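Long-range contacts in immunoreactive 84kD antigen PG93 (Porphyromonas gingivalis, PDB 5M11), which serves as an essential bacterial surface component of the type IX secretion system, and binds zinc and calcium ions: residues A[389-395]-A[421-427]; A[440-445]-A[465-470]; A[459-464]-A[497-501]. All blocks are in the same frame, centred on the assembly; numbering follows the deposited sequence.

Contact 1: A[389-395]-A[421-427]; sequences GTWGNGL and DARVKAI
The indole of Trp391 carries Arg423 on one face, with Val424 C and Lys425 N at its edge, in the ring plane. Arg423 CB lies over the six-membered ring, 3.3 Å from its centroid and 13° off the normal, a CH-pi contact. Arg423 CD continues over the indole, 3.6 Å from Trp391 CZ2, and the guanidinium beyond it is inclined 27° to the ring. Its NH2 forms a salt bridge with Asp421 OD2 (2.8 Å), which holds the arginine end beside its own strand. Lys425 CB comes to Trp391 CZ3 obliquely, at 3.4 Å. With CG anti to the backbone N (chi1 -157°), Trp391 turns one indole face to Arg423.

Backbone hydrogen bonds also join the two segments. Val424 N donates to Thr390 O (3.1 Å), Ala422 N to Gly392 O, and Gly394 N to Ala422 O (2.9 Å). Within the turn, Thr390 N and OG1 both grip Gly394 O. From strand 422-429, Val424 CG2 packs against Gly394 C at 3.6 Å.

The turn between strands 386-390 and 394-399 thus meets strand 422-429, first of the next four-stranded sheet, as between successive propeller blades. Trp333 also meets the Trp391 ring, Ile374 of strand 373-378 touches it, and Lys425 NZ hydrogen-bonds to Tyr317 OH.

Contact 2: A[440-445]-A[465-470]; sequences GAVGKN and ANLASF
Ala441 and Leu467 meet where two connections of a propeller-like array come together: 440-445 joins strands 435-439 and 446-450 within one sheet, and 465-470 runs from a loop into the start of strand 469-475 of the next. Ala441 N donates to Leu467 O over 3.3 Å at an angle of 153°. The same N-H has a weak second bond to Ala468 O, so one donor is shared between two successive carbonyls.

The second of these carbonyls, Ala468 O, belongs to a classic beta bulge: Ala468 and Ser469 are paired with the single residue His487, where the loop becomes the first strand of its sheet. Ser469 OG donates a hydrogen bond to Phe470 O and accepts one from Trp333 NE1.

Further along, the side chain of Asn445 reaches back across the loop. A weak bond from Asn466 N to Asn445 OD1 (3.0 Å) is doubtful, because this oxygen also lies close to the carbonyl oxygen Val464 O; Asn445 ND2 makes a weak hydrogen bond to Leu439 O. Asn466 N also has a weak, longer bond to Val442 O. The asparagine stands at the rim of Phe470: Asn445 CG lies near the ring plane, 4.0 Å from Phe470 CE2, and the amide and ring planes are 88° apart. Over one face of this ring lies Leu467 CD1, 3.6 Å above the plane and offset toward the rim, and Val483 and Ile485 of strand 481-485 pack on the phenyl as well. Asn466, with CG anti to its carbonyl carbon (chi1 -68°), brings its amide to the Gly443 backbone, where Asn466 OD1 lies 3.1 Å from Gly443 N without forming a hydrogen bond. Ala465 CB rests 3.7 Å from Gly443 O, two residues beyond the zinc ligand Asp463.

Contact 3: A[459-464]-A[497-501]; sequences FSYPDV and VLIFN. With ZN (zinc ion), chain G.
Tyr461 reaches Leu498 and Phe500 through successive atoms of its ring. CB leaves the backbone toward strand 497-501, and CG is anti to the carbonyl carbon (chi1 -53°), directing the ring at the strand. Tyr461 CD2 meets Leu498 CD1 at 4.1 Å, and farther out CE2 touches Phe500 CB at 3.7 Å. At the tip, OH lies 3.5 Å from Phe500 CD1, which sits at the tyrosine's edge, in its plane. The two rings are oblique, with planes 57° apart. The hydroxyl's polar partner is Asp512 OD2, from a calcium ligand, so the group is buried yet satisfied.

Two further pairs flank this one: Phe500 CE1 comes to the edge of Phe459, 4.0 Å from Phe459 CZ, and Val464 CG2 meets Leu498 CD2 at 3.7 Å. Asp463 grips zinc with both oxygens, OD2 at 2.1 Å and OD1 at 2.5 Å from the ion. His514 is the other protein ligand, and its ring stacks on Tyr461.

The segment 459-464 leaves strand 455-459 of one sheet and lies against strand 497-501 of the next, which runs between 481-485 and 513-517; Ile446 of strand 446-450 packs among the same side chains.

Overall arrangement
The three contacts show how neighbouring sheets of a propeller-like array are joined at different depths. Contacts 1 and 3 are buried, contact 2 only partly. Contacts 1 and 2 touch through Arg423 O and Gly440 N, 2.9 Å apart and probably hydrogen-bonded, and contacts 2 and 3 touch around Ser460; contacts 1 and 3 do not meet. Sheet 422-459 takes part throughout: its first strand in contact 1, the loop between its two middle strands in contact 2, and its last strand with the following loop in contact 3. Chemistry changes accordingly, from backbone bonds with an indole packed on an arginine, through loop-to-loop bonds, most of them weak, to apolar side chains beside a zinc site.

Contact 1: A[389-395]-A[421-427]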
ATOM      1  N   GLY A 389      15.115 -13.481  -6.899  1.00 60.41           N
ATOM      2  CA  GLY A 389      15.099 -14.653  -6.042  1.00 61.82           C
ATOM      3  C   GLY A 389      13.697 -14.945  -5.570  1.00 68.21           C
ATOM      4  O   GLY A 389      13.074 -14.099  -4.915  1.00 68.37           O
ATOM      5  N   THR A 390      13.173 -16.122  -5.952  1.00 65.98           N
ATOM      6  CA  THR A 390      11.854 -16.586  -5.537  1.00 67.75           C
ATOM      7  C   THR A 390      12.006 -17.566  -4.381  1.00 72.86           C
ATOM      8  O   THR A 390      12.920 -18.403  -4.380  1.00 73.06           O
ATOM      9  CB  THR A 390      11.069 -17.216  -6.687  1.00 81.81           C
ATOM     10  OG1 THR A 390      11.822 -18.297  -7.225  1.00 85.71           O
ATOM     11  CG2 THR A 390      10.690 -16.210  -7.774  1.00 79.35           C
ATOM     12  N   TRP A 391      11.120 -17.458  -3.389  1.00 69.90           N
ATOM     13  CA  TRP A 391      11.174 -18.344  -2.242  1.00 71.43           C
ATOM     14  C   TRP A 391      10.415 -19.646  -2.572  1.00 78.30           C
ATOM     15  O   TRP A 391       9.201 -19.749  -2.363  1.00 79.90           O
ATOM     16  CB  TRP A 391      10.648 -17.633  -0.990  1.00 69.73           C
ATOM     17  CG  TRP A 391      11.153 -18.229   0.285  1.00 71.86           C
ATOM     18  CD1 TRP A 391      10.426 -18.927   1.202  1.00 77.71           C
ATOM     19  CD2 TRP A 391      12.498 -18.184   0.783  1.00 70.43           C
ATOM     20  NE1 TRP A 391      11.233 -19.328   2.237  1.00 78.08           N
ATOM     21  CE2 TRP A 391      12.514 -18.887   2.005  1.00 76.99           C
ATOM     22  CE3 TRP A 391      13.709 -17.661   0.289  1.00 69.00           C
ATOM     23  CZ2 TRP A 391      13.692 -19.073   2.746  1.00 76.01           C
ATOM     24  CZ3 TRP A 391      14.873 -17.854   1.020  1.00 70.08           C
ATOM     25  CH2 TRP A 391      14.859 -18.559   2.227  1.00 72.99           C
ATOM     26  N   GLY A 392      11.152 -20.593  -3.157  1.00 74.91           N
ATOM     27  CA  GLY A 392      10.633 -21.888  -3.573  1.00 77.97           C
ATOM     28  C   GLY A 392      10.828 -22.249  -5.034  1.00 83.11           C
ATOM     29  O   GLY A 392      10.954 -23.431  -5.344  1.00 86.20           O
ATOM     30  N   ASN A 393      10.870 -21.257  -5.950  1.00 78.28           N
ATOM     31  CA  ASN A 393      10.982 -21.524  -7.394  1.00 79.51           C
ATOM     32  C   ASN A 393      12.375 -21.240  -8.053  1.00 80.93           C
ATOM     33  O   ASN A 393      12.523 -21.422  -9.270  1.00 81.62           O
ATOM     34  CB  ASN A 393       9.901 -20.757  -8.154  1.00 83.30           C
ATOM     35  CG  ASN A 393       8.541 -21.395  -8.052  1.00113.23           C
ATOM     36  OD1 ASN A 393       8.278 -22.467  -8.629  1.00105.18           O
ATOM     37  ND2 ASN A 393       7.648 -20.737  -7.316  1.00107.95           N
ATOM     38  N   GLY A 394      13.365 -20.829  -7.267  1.00 74.14           N
ATOM     39  CA  GLY A 394      14.716 -20.603  -7.776  1.00 71.41           C
ATOM     40  C   GLY A 394      15.120 -19.176  -8.081  1.00 68.88           C
ATOM     41  O   GLY A 394      14.514 -18.229  -7.579  1.00 66.25           O
ATOM     42  N   LEU A 395      16.197 -19.030  -8.869  1.00 62.80           N
ATOM     43  CA  LEU A 395      16.761 -17.750  -9.285  1.00 59.27           C
ATOM     44  C   LEU A 395      16.340 -17.449 -10.715  1.00 66.24           C
ATOM     45  O   LEU A 395      16.352 -18.337 -11.577  1.00 68.93           O
ATOM     46  CB  LEU A 395      18.292 -17.787  -9.163  1.00 57.85           C
ATOM     47  CG  LEU A 395      19.078 -16.510  -9.457  1.00 58.71           C
ATOM     48  CD1 LEU A 395      18.609 -15.361  -8.606  1.00 57.00           C
ATOM     49  CD2 LEU A 395      20.534 -16.731  -9.212  1.00 58.43           C
ATOM     50  N   ASP A 421      12.264 -27.460  -4.985  1.00 99.22           N
ATOM     51  CA  ASP A 421      12.091 -26.331  -4.073  1.00 96.29           C
ATOM     52  C   ASP A 421      13.422 -25.630  -3.719  1.00 95.76           C
ATOM     53  O   ASP A 421      14.154 -26.065  -2.826  1.00 96.24           O
ATOM     54  CB  ASP A 421      11.376 -26.791  -2.795  1.00101.31           C
ATOM     55  CG  ASP A 421      10.533 -25.702  -2.169  1.00115.23           C
ATOM     56  OD1 ASP A 421       9.301 -25.682  -2.424  1.00117.65           O
ATOM     57  OD2 ASP A 421      11.108 -24.840  -1.464  1.00120.98           O
ATOM     58  N   ALA A 422      13.713 -24.525  -4.420  1.00 87.27           N
ATOM     59  CA  ALA A 422      14.912 -23.724  -4.203  1.00 82.81           C
ATOM     60  C   ALA A 422      14.494 -22.326  -3.776  1.00 82.97           C
ATOM     61  O   ALA A 422      13.941 -21.557  -4.569  1.00 80.66           O
ATOM     62  CB  ALA A 422      15.764 -23.689  -5.461  1.00 82.22           C
ATOM     63  N   ARG A 423      14.705 -22.028  -2.492  1.00 78.50           N
ATOM     64  CA  ARG A 423      14.318 -20.758  -1.897  1.00 75.51           C
ATOM     65  C   ARG A 423      15.523 -19.804  -1.818  1.00 74.89           C
ATOM     66  O   ARG A 423      16.413 -19.995  -0.993  1.00 74.85           O
ATOM     67  CB  ARG A 423      13.658 -20.994  -0.539  1.00 78.16           C
ATOM     68  CG  ARG A 423      14.228 -22.143   0.275  1.00 95.96           C
ATOM     69  CD  ARG A 423      13.349 -22.444   1.473  1.00107.77           C
ATOM     70  NE  ARG A 423      12.036 -22.957   1.085  1.00111.03           N
ATOM     71  CZ  ARG A 423      11.483 -24.058   1.580  1.00127.94           C
ATOM     72  NH1 ARG A 423      12.136 -24.793   2.476  1.00113.87           N
ATOM     73  NH2 ARG A 423      10.285 -24.447   1.174  1.00120.35           N
ATOM     74  N   VAL A 424      15.530 -18.774  -2.705  1.00 67.57           N
ATOM     75  CA  VAL A 424      16.612 -17.797  -2.899  1.00 64.13           C
ATOM     76  C   VAL A 424      16.269 -16.402  -2.309  1.00 63.94           C
ATOM     77  O   VAL A 424      15.382 -15.713  -2.829  1.00 62.86           O
ATOM     78  CB  VAL A 424      16.957 -17.663  -4.429  1.00 67.35           C
ATOM     79  CG1 VAL A 424      18.190 -16.786  -4.662  1.00 64.75           C
ATOM     80  CG2 VAL A 424      17.137 -19.022  -5.101  1.00 69.40           C
ATOM     81  N   LYS A 425      17.028 -15.970  -1.282  1.00 57.42           N
ATOM     82  CA  LYS A 425      16.913 -14.638  -0.667  1.00 55.09           C
ATOM     83  C   LYS A 425      18.328 -14.044  -0.456  1.00 58.71           C
ATOM     84  O   LYS A 425      19.294 -14.771  -0.649  1.00 60.16           O
ATOM     85  CB  LYS A 425      16.107 -14.667   0.654  1.00 57.89           C
ATOM     86  CG  LYS A 425      15.642 -13.272   1.038  1.00 63.85           C
ATOM     87  CD  LYS A 425      14.829 -13.123   2.296  1.00 74.52           C
ATOM     88  CE  LYS A 425      14.435 -11.655   2.330  1.00 83.40           C
ATOM     89  NZ  LYS A 425      13.558 -11.302   3.469  1.00 89.85           N
ATOM     90  N   ALA A 426      18.453 -12.735  -0.080  1.00 52.89           N
ATOM     91  CA  ALA A 426      19.709 -11.992   0.170  1.00 50.75           C
ATOM     92  C   ALA A 426      20.674 -11.990  -1.056  1.00 53.46           C
ATOM     93  O   ALA A 426      21.859 -12.327  -0.914  1.00 53.35           O
ATOM     94  CB  ALA A 426      20.415 -12.534   1.409  1.00 52.32           C
ATOM     95  N   ILE A 427      20.170 -11.561  -2.248  1.00 48.95           N
ATOM     96  CA  ILE A 427      20.963 -11.509  -3.497  1.00 48.11           C
ATOM     97  C   ILE A 427      21.502 -10.100  -3.778  1.00 52.57           C
ATOM     98  O   ILE A 427      20.737  -9.126  -3.764  1.00 53.22           O
ATOM     99  CB  ILE A 427      20.225 -12.062  -4.756  1.00 50.57           C
ATOM    100  CG1 ILE A 427      18.806 -11.445  -4.938  1.00 49.91           C
ATOM    101  CG2 ILE A 427      20.200 -13.581  -4.720  1.00 52.16           C
ATOM    102  CD1 ILE A 427      18.166 -11.602  -6.359  1.00 54.93           C
TER

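Contact 2: A[440-445]-A[465-470]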
ATOM      1  N   GLY A 440      18.079 -20.816   1.214  1.00 67.70           N
ATOM      2  CA  GLY A 440      17.508 -21.337   2.447  1.00 68.99           C
ATOM      3  C   GLY A 440      17.391 -22.848   2.512  1.00 71.80           C
ATOM      4  O   GLY A 440      17.182 -23.509   1.488  1.00 70.35           O
ATOM      5  N   ALA A 441      17.509 -23.371   3.757  1.00 69.84           N
ATOM      6  CA  ALA A 441      17.399 -24.762   4.226  1.00 73.59           C
ATOM      7  C   ALA A 441      18.247 -25.792   3.412  1.00 79.06           C
ATOM      8  O   ALA A 441      17.751 -26.874   3.091  1.00 81.35           O
ATOM      9  CB  ALA A 441      15.934 -25.184   4.254  1.00 76.91           C
ATOM     10  N   VAL A 442      19.529 -25.463   3.116  1.00 74.45           N
ATOM     11  CA  VAL A 442      20.486 -26.320   2.378  1.00 75.60           C
ATOM     12  C   VAL A 442      21.886 -26.155   2.963  1.00 80.18           C
ATOM     13  O   VAL A 442      22.166 -25.094   3.535  1.00 78.78           O
ATOM     14  CB  VAL A 442      20.529 -26.071   0.837  1.00 77.31           C
ATOM     15  CG1 VAL A 442      19.358 -26.721   0.119  1.00 79.04           C
ATOM     16  CG2 VAL A 442      20.653 -24.594   0.486  1.00 73.04           C
ATOM     17  N   GLY A 443      22.750 -27.166   2.752  1.00 77.49           N
ATOM     18  CA  GLY A 443      24.149 -27.186   3.186  1.00 77.01           C
ATOM     19  C   GLY A 443      25.004 -26.035   2.670  1.00 78.13           C
ATOM     20  O   GLY A 443      25.340 -25.131   3.444  1.00 75.92           O
ATOM     21  N   LYS A 444      25.349 -26.047   1.346  1.00 73.16           N
ATOM     22  CA  LYS A 444      26.150 -25.015   0.661  1.00 68.83           C
ATOM     23  C   LYS A 444      25.268 -23.777   0.436  1.00 71.03           C
ATOM     24  O   LYS A 444      24.794 -23.492  -0.677  1.00 69.77           O
ATOM     25  CB  LYS A 444      26.741 -25.555  -0.653  1.00 70.42           C
ATOM     26  CG  LYS A 444      27.804 -26.635  -0.490  1.00 70.81           C
ATOM     27  CD  LYS A 444      28.041 -27.407  -1.783  1.00 83.25           C
ATOM     28  CE  LYS A 444      29.213 -26.872  -2.576  1.00104.20           C
ATOM     29  NZ  LYS A 444      28.996 -26.968  -4.049  1.00119.54           N
ATOM     30  N   ASN A 445      25.044 -23.063   1.547  1.00 66.97           N
ATOM     31  CA  ASN A 445      24.182 -21.903   1.723  1.00 64.80           C
ATOM     32  C   ASN A 445      24.494 -20.718   0.820  1.00 67.11           C
ATOM     33  O   ASN A 445      23.590 -20.212   0.166  1.00 65.33           O
ATOM     34  CB  ASN A 445      24.263 -21.436   3.182  1.00 64.09           C
ATOM     35  CG  ASN A 445      23.215 -22.020   4.096  1.00 92.36           C
ATOM     36  OD1 ASN A 445      23.467 -22.196   5.276  1.00 85.80           O
ATOM     37  ND2 ASN A 445      22.000 -22.288   3.603  1.00 87.60           N
ATOM     38  N   ALA A 465      25.691 -22.859   8.209  1.00 78.17           N
ATOM     39  CA  ALA A 465      25.146 -23.850   7.279  1.00 78.31           C
ATOM     40  C   ALA A 465      23.826 -24.451   7.777  1.00 85.96           C
ATOM     41  O   ALA A 465      23.617 -24.621   8.986  1.00 87.79           O
ATOM     42  CB  ALA A 465      26.155 -24.950   7.013  1.00 80.90           C
ATOM     43  N   ASN A 466      22.916 -24.705   6.806  1.00 83.16           N
ATOM     44  CA  ASN A 466      21.579 -25.318   6.894  1.00 84.51           C
ATOM     45  C   ASN A 466      20.522 -24.460   7.604  1.00 87.58           C
ATOM     46  O   ASN A 466      19.408 -24.950   7.796  1.00 89.15           O
ATOM     47  CB  ASN A 466      21.648 -26.702   7.532  1.00 86.32           C
ATOM     48  CG  ASN A 466      22.360 -27.705   6.670  1.00110.07           C
ATOM     49  OD1 ASN A 466      21.906 -28.028   5.569  1.00109.05           O
ATOM     50  ND2 ASN A 466      23.488 -28.228   7.149  1.00101.48           N
ATOM     51  N   LEU A 467      20.815 -23.176   7.919  1.00 82.40           N
ATOM     52  CA  LEU A 467      19.815 -22.312   8.559  1.00 82.38           C
ATOM     53  C   LEU A 467      18.665 -22.050   7.596  1.00 85.45           C
ATOM     54  O   LEU A 467      18.886 -21.937   6.391  1.00 83.98           O
ATOM     55  CB  LEU A 467      20.381 -20.995   9.131  1.00 80.28           C
ATOM     56  CG  LEU A 467      21.074 -19.978   8.207  1.00 82.08           C
ATOM     57  CD1 LEU A 467      20.072 -18.984   7.619  1.00 80.21           C
ATOM     58  CD2 LEU A 467      22.104 -19.177   8.995  1.00 83.98           C
ATOM     59  N   ALA A 468      17.442 -21.996   8.139  1.00 83.14           N
ATOM     60  CA  ALA A 468      16.187 -21.809   7.418  1.00 82.38           C
ATOM     61  C   ALA A 468      16.215 -20.625   6.432  1.00 81.74           C
ATOM     62  O   ALA A 468      15.964 -20.834   5.247  1.00 80.83           O
ATOM     63  CB  ALA A 468      15.046 -21.628   8.405  1.00 85.22           C
ATOM     64  N   SER A 469      16.510 -19.398   6.899  1.00 75.46           N
ATOM     65  CA  SER A 469      16.497 -18.248   6.005  1.00 71.71           C
ATOM     66  C   SER A 469      17.364 -17.101   6.469  1.00 73.40           C
ATOM     67  O   SER A 469      17.375 -16.744   7.654  1.00 73.79           O
ATOM     68  CB  SER A 469      15.073 -17.732   5.832  1.00 75.37           C
ATOM     69  OG  SER A 469      15.033 -16.542   5.065  1.00 84.19           O
ATOM     70  N   PHE A 470      18.072 -16.513   5.495  1.00 66.92           N
ATOM     71  CA  PHE A 470      18.876 -15.311   5.635  1.00 64.57           C
ATOM     72  C   PHE A 470      17.979 -14.134   5.278  1.00 68.04           C
ATOM     73  O   PHE A 470      16.865 -14.341   4.785  1.00 68.24           O
ATOM     74  CB  PHE A 470      20.116 -15.361   4.721  1.00 65.00           C
ATOM     75  CG  PHE A 470      21.296 -16.181   5.191  1.00 67.73           C
ATOM     76  CD1 PHE A 470      22.219 -15.651   6.087  1.00 71.01           C
ATOM     77  CD2 PHE A 470      21.535 -17.449   4.670  1.00 71.06           C
ATOM     78  CE1 PHE A 470      23.345 -16.392   6.475  1.00 73.46           C
ATOM     79  CE2 PHE A 470      22.638 -18.204   5.086  1.00 74.98           C
ATOM     80  CZ  PHE A 470      23.540 -17.670   5.980  1.00 73.10           C
TER

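Contact 3: A[459-464]-A[497-501]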
ATOM      1  N   PHE A 459      29.415 -22.415  -1.358  1.00 69.42           N
ATOM      2  CA  PHE A 459      30.114 -22.794  -0.138  1.00 70.66           C
ATOM      3  C   PHE A 459      29.264 -22.426   1.080  1.00 73.55           C
ATOM      4  O   PHE A 459      28.148 -21.932   0.922  1.00 72.35           O
ATOM      5  CB  PHE A 459      31.506 -22.116  -0.073  1.00 71.98           C
ATOM      6  CG  PHE A 459      31.508 -20.600  -0.078  1.00 71.19           C
ATOM      7  CD1 PHE A 459      31.363 -19.881   1.108  1.00 73.32           C
ATOM      8  CD2 PHE A 459      31.723 -19.893  -1.252  1.00 72.35           C
ATOM      9  CE1 PHE A 459      31.374 -18.486   1.110  1.00 71.59           C
ATOM     10  CE2 PHE A 459      31.761 -18.492  -1.242  1.00 73.31           C
ATOM     11  CZ  PHE A 459      31.593 -17.802  -0.056  1.00 70.04           C
ATOM     12  N   SER A 460      29.814 -22.635   2.293  1.00 70.50           N
ATOM     13  CA  SER A 460      29.202 -22.258   3.565  1.00 70.08           C
ATOM     14  C   SER A 460      30.229 -22.269   4.693  1.00 77.10           C
ATOM     15  O   SER A 460      31.407 -22.595   4.481  1.00 78.71           O
ATOM     16  CB  SER A 460      28.036 -23.176   3.916  1.00 73.66           C
ATOM     17  OG  SER A 460      27.215 -22.519   4.868  1.00 79.71           O
ATOM     18  N   TYR A 461      29.771 -21.910   5.899  1.00 73.47           N
ATOM     19  CA  TYR A 461      30.554 -21.955   7.124  1.00 74.56           C
ATOM     20  C   TYR A 461      29.728 -22.772   8.127  1.00 83.10           C
ATOM     21  O   TYR A 461      28.564 -22.431   8.320  1.00 83.24           O
ATOM     22  CB  TYR A 461      30.877 -20.544   7.612  1.00 72.96           C
ATOM     23  CG  TYR A 461      31.515 -19.669   6.553  1.00 71.75           C
ATOM     24  CD1 TYR A 461      32.857 -19.823   6.206  1.00 73.60           C
ATOM     25  CD2 TYR A 461      30.777 -18.679   5.898  1.00 69.93           C
ATOM     26  CE1 TYR A 461      33.451 -19.015   5.235  1.00 72.18           C
ATOM     27  CE2 TYR A 461      31.362 -17.858   4.933  1.00 68.60           C
ATOM     28  CZ  TYR A 461      32.703 -18.020   4.615  1.00 78.32           C
ATOM     29  OH  TYR A 461      33.293 -17.203   3.681  1.00 79.72           O
ATOM     30  N   PRO A 462      30.250 -23.896   8.690  1.00 83.29           N
ATOM     31  CA  PRO A 462      29.424 -24.763   9.572  1.00 86.42           C
ATOM     32  C   PRO A 462      28.499 -24.059  10.581  1.00 90.26           C
ATOM     33  O   PRO A 462      27.376 -24.527  10.797  1.00 91.29           O
ATOM     34  CB  PRO A 462      30.462 -25.603  10.315  1.00 91.26           C
ATOM     35  CG  PRO A 462      31.639 -25.650   9.422  1.00 94.65           C
ATOM     36  CD  PRO A 462      31.600 -24.466   8.493  1.00 86.44           C
ATOM     37  N   ASP A 463      28.960 -22.944  11.180  1.00 85.75           N
ATOM     38  CA  ASP A 463      28.205 -22.130  12.145  1.00 85.52           C
ATOM     39  C   ASP A 463      26.903 -21.503  11.506  1.00 85.51           C
ATOM     40  O   ASP A 463      25.924 -21.316  12.222  1.00 85.40           O
ATOM     41  CB  ASP A 463      29.107 -21.037  12.793  1.00 86.52           C
ATOM     42  CG  ASP A 463      30.381 -20.671  12.027  1.00 94.93           C
ATOM     43  OD1 ASP A 463      31.402 -21.393  12.178  1.00 96.52           O
ATOM     44  OD2 ASP A 463      30.349 -19.677  11.267  1.00 97.09           O
ATOM     45  N   VAL A 464      26.887 -21.232  10.178  1.00 79.00           N
ATOM     46  CA  VAL A 464      25.724 -20.670   9.451  1.00 76.50           C
ATOM     47  C   VAL A 464      25.068 -21.683   8.466  1.00 80.59           C
ATOM     48  O   VAL A 464      24.005 -21.370   7.927  1.00 78.55           O
ATOM     49  CB  VAL A 464      26.017 -19.343   8.692  1.00 76.66           C
ATOM     50  CG1 VAL A 464      26.223 -18.176   9.648  1.00 75.80           C
ATOM     51  CG2 VAL A 464      27.174 -19.483   7.701  1.00 75.40           C
ATOM     52  N   VAL A 497      24.104 -12.023  12.597  1.00 69.95           N
ATOM     53  CA  VAL A 497      24.630 -11.462  11.350  1.00 65.33           C
ATOM     54  C   VAL A 497      25.897 -12.248  11.006  1.00 67.25           C
ATOM     55  O   VAL A 497      26.685 -12.568  11.901  1.00 68.05           O
ATOM     56  CB  VAL A 497      24.931  -9.932  11.451  1.00 67.13           C
ATOM     57  CG1 VAL A 497      25.654  -9.402  10.210  1.00 64.16           C
ATOM     58  CG2 VAL A 497      23.681  -9.119  11.741  1.00 66.54           C
ATOM     59  N   LEU A 498      26.105 -12.532   9.723  1.00 61.37           N
ATOM     60  CA  LEU A 498      27.327 -13.167   9.259  1.00 61.01           C
ATOM     61  C   LEU A 498      28.091 -12.194   8.336  1.00 62.85           C
ATOM     62  O   LEU A 498      27.553 -11.718   7.323  1.00 60.99           O
ATOM     63  CB  LEU A 498      27.043 -14.516   8.567  1.00 61.45           C
ATOM     64  CG  LEU A 498      28.142 -15.071   7.661  1.00 66.04           C
ATOM     65  CD1 LEU A 498      29.222 -15.803   8.451  1.00 68.99           C
ATOM     66  CD2 LEU A 498      27.558 -15.959   6.619  1.00 69.10           C
ATOM     67  N   ILE A 499      29.333 -11.881   8.719  1.00 58.91           N
ATOM     68  CA  ILE A 499      30.244 -11.052   7.929  1.00 56.81           C
ATOM     69  C   ILE A 499      31.264 -12.020   7.354  1.00 61.74           C
ATOM     70  O   ILE A 499      31.774 -12.849   8.106  1.00 63.21           O
ATOM     71  CB  ILE A 499      30.905  -9.901   8.756  1.00 59.74           C
ATOM     72  CG1 ILE A 499      29.873  -9.080   9.548  1.00 58.92           C
ATOM     73  CG2 ILE A 499      31.810  -8.997   7.903  1.00 58.85           C
ATOM     74  CD1 ILE A 499      29.881  -9.391  11.012  1.00 58.10           C
ATOM     75  N   PHE A 500      31.524 -11.970   6.035  1.00 57.64           N
ATOM     76  CA  PHE A 500      32.517 -12.859   5.434  1.00 59.30           C
ATOM     77  C   PHE A 500      33.158 -12.266   4.178  1.00 63.06           C
ATOM     78  O   PHE A 500      32.534 -11.452   3.489  1.00 61.04           O
ATOM     79  CB  PHE A 500      31.915 -14.231   5.117  1.00 62.05           C
ATOM     80  CG  PHE A 500      30.859 -14.222   4.053  1.00 62.38           C
ATOM     81  CD1 PHE A 500      31.169 -14.561   2.742  1.00 65.24           C
ATOM     82  CD2 PHE A 500      29.539 -13.913   4.365  1.00 64.15           C
ATOM     83  CE1 PHE A 500      30.187 -14.556   1.752  1.00 65.20           C
ATOM     84  CE2 PHE A 500      28.561 -13.902   3.376  1.00 66.27           C
ATOM     85  CZ  PHE A 500      28.894 -14.217   2.073  1.00 64.14           C
ATOM     86  N   ASN A 501      34.408 -12.693   3.889  1.00 60.51           N
ATOM     87  CA  ASN A 501      35.172 -12.279   2.717  1.00 60.09           C
ATOM     88  C   ASN A 501      35.791 -13.497   2.051  1.00 65.55           C
ATOM     89  O   ASN A 501      36.666 -14.148   2.614  1.00 65.68           O
ATOM     90  CB  ASN A 501      36.242 -11.243   3.067  1.00 62.95           C
ATOM     91  CG  ASN A 501      36.641 -10.394   1.891  1.00 81.66           C
ATOM     92  OD1 ASN A 501      37.209 -10.871   0.902  1.00 73.44           O
ATOM     93  ND2 ASN A 501      36.358  -9.108   1.980  1.00 72.58           N
TER
HETATM   94 ZN    ZN G 806      32.217 -19.080  11.966  1.00113.53          ZN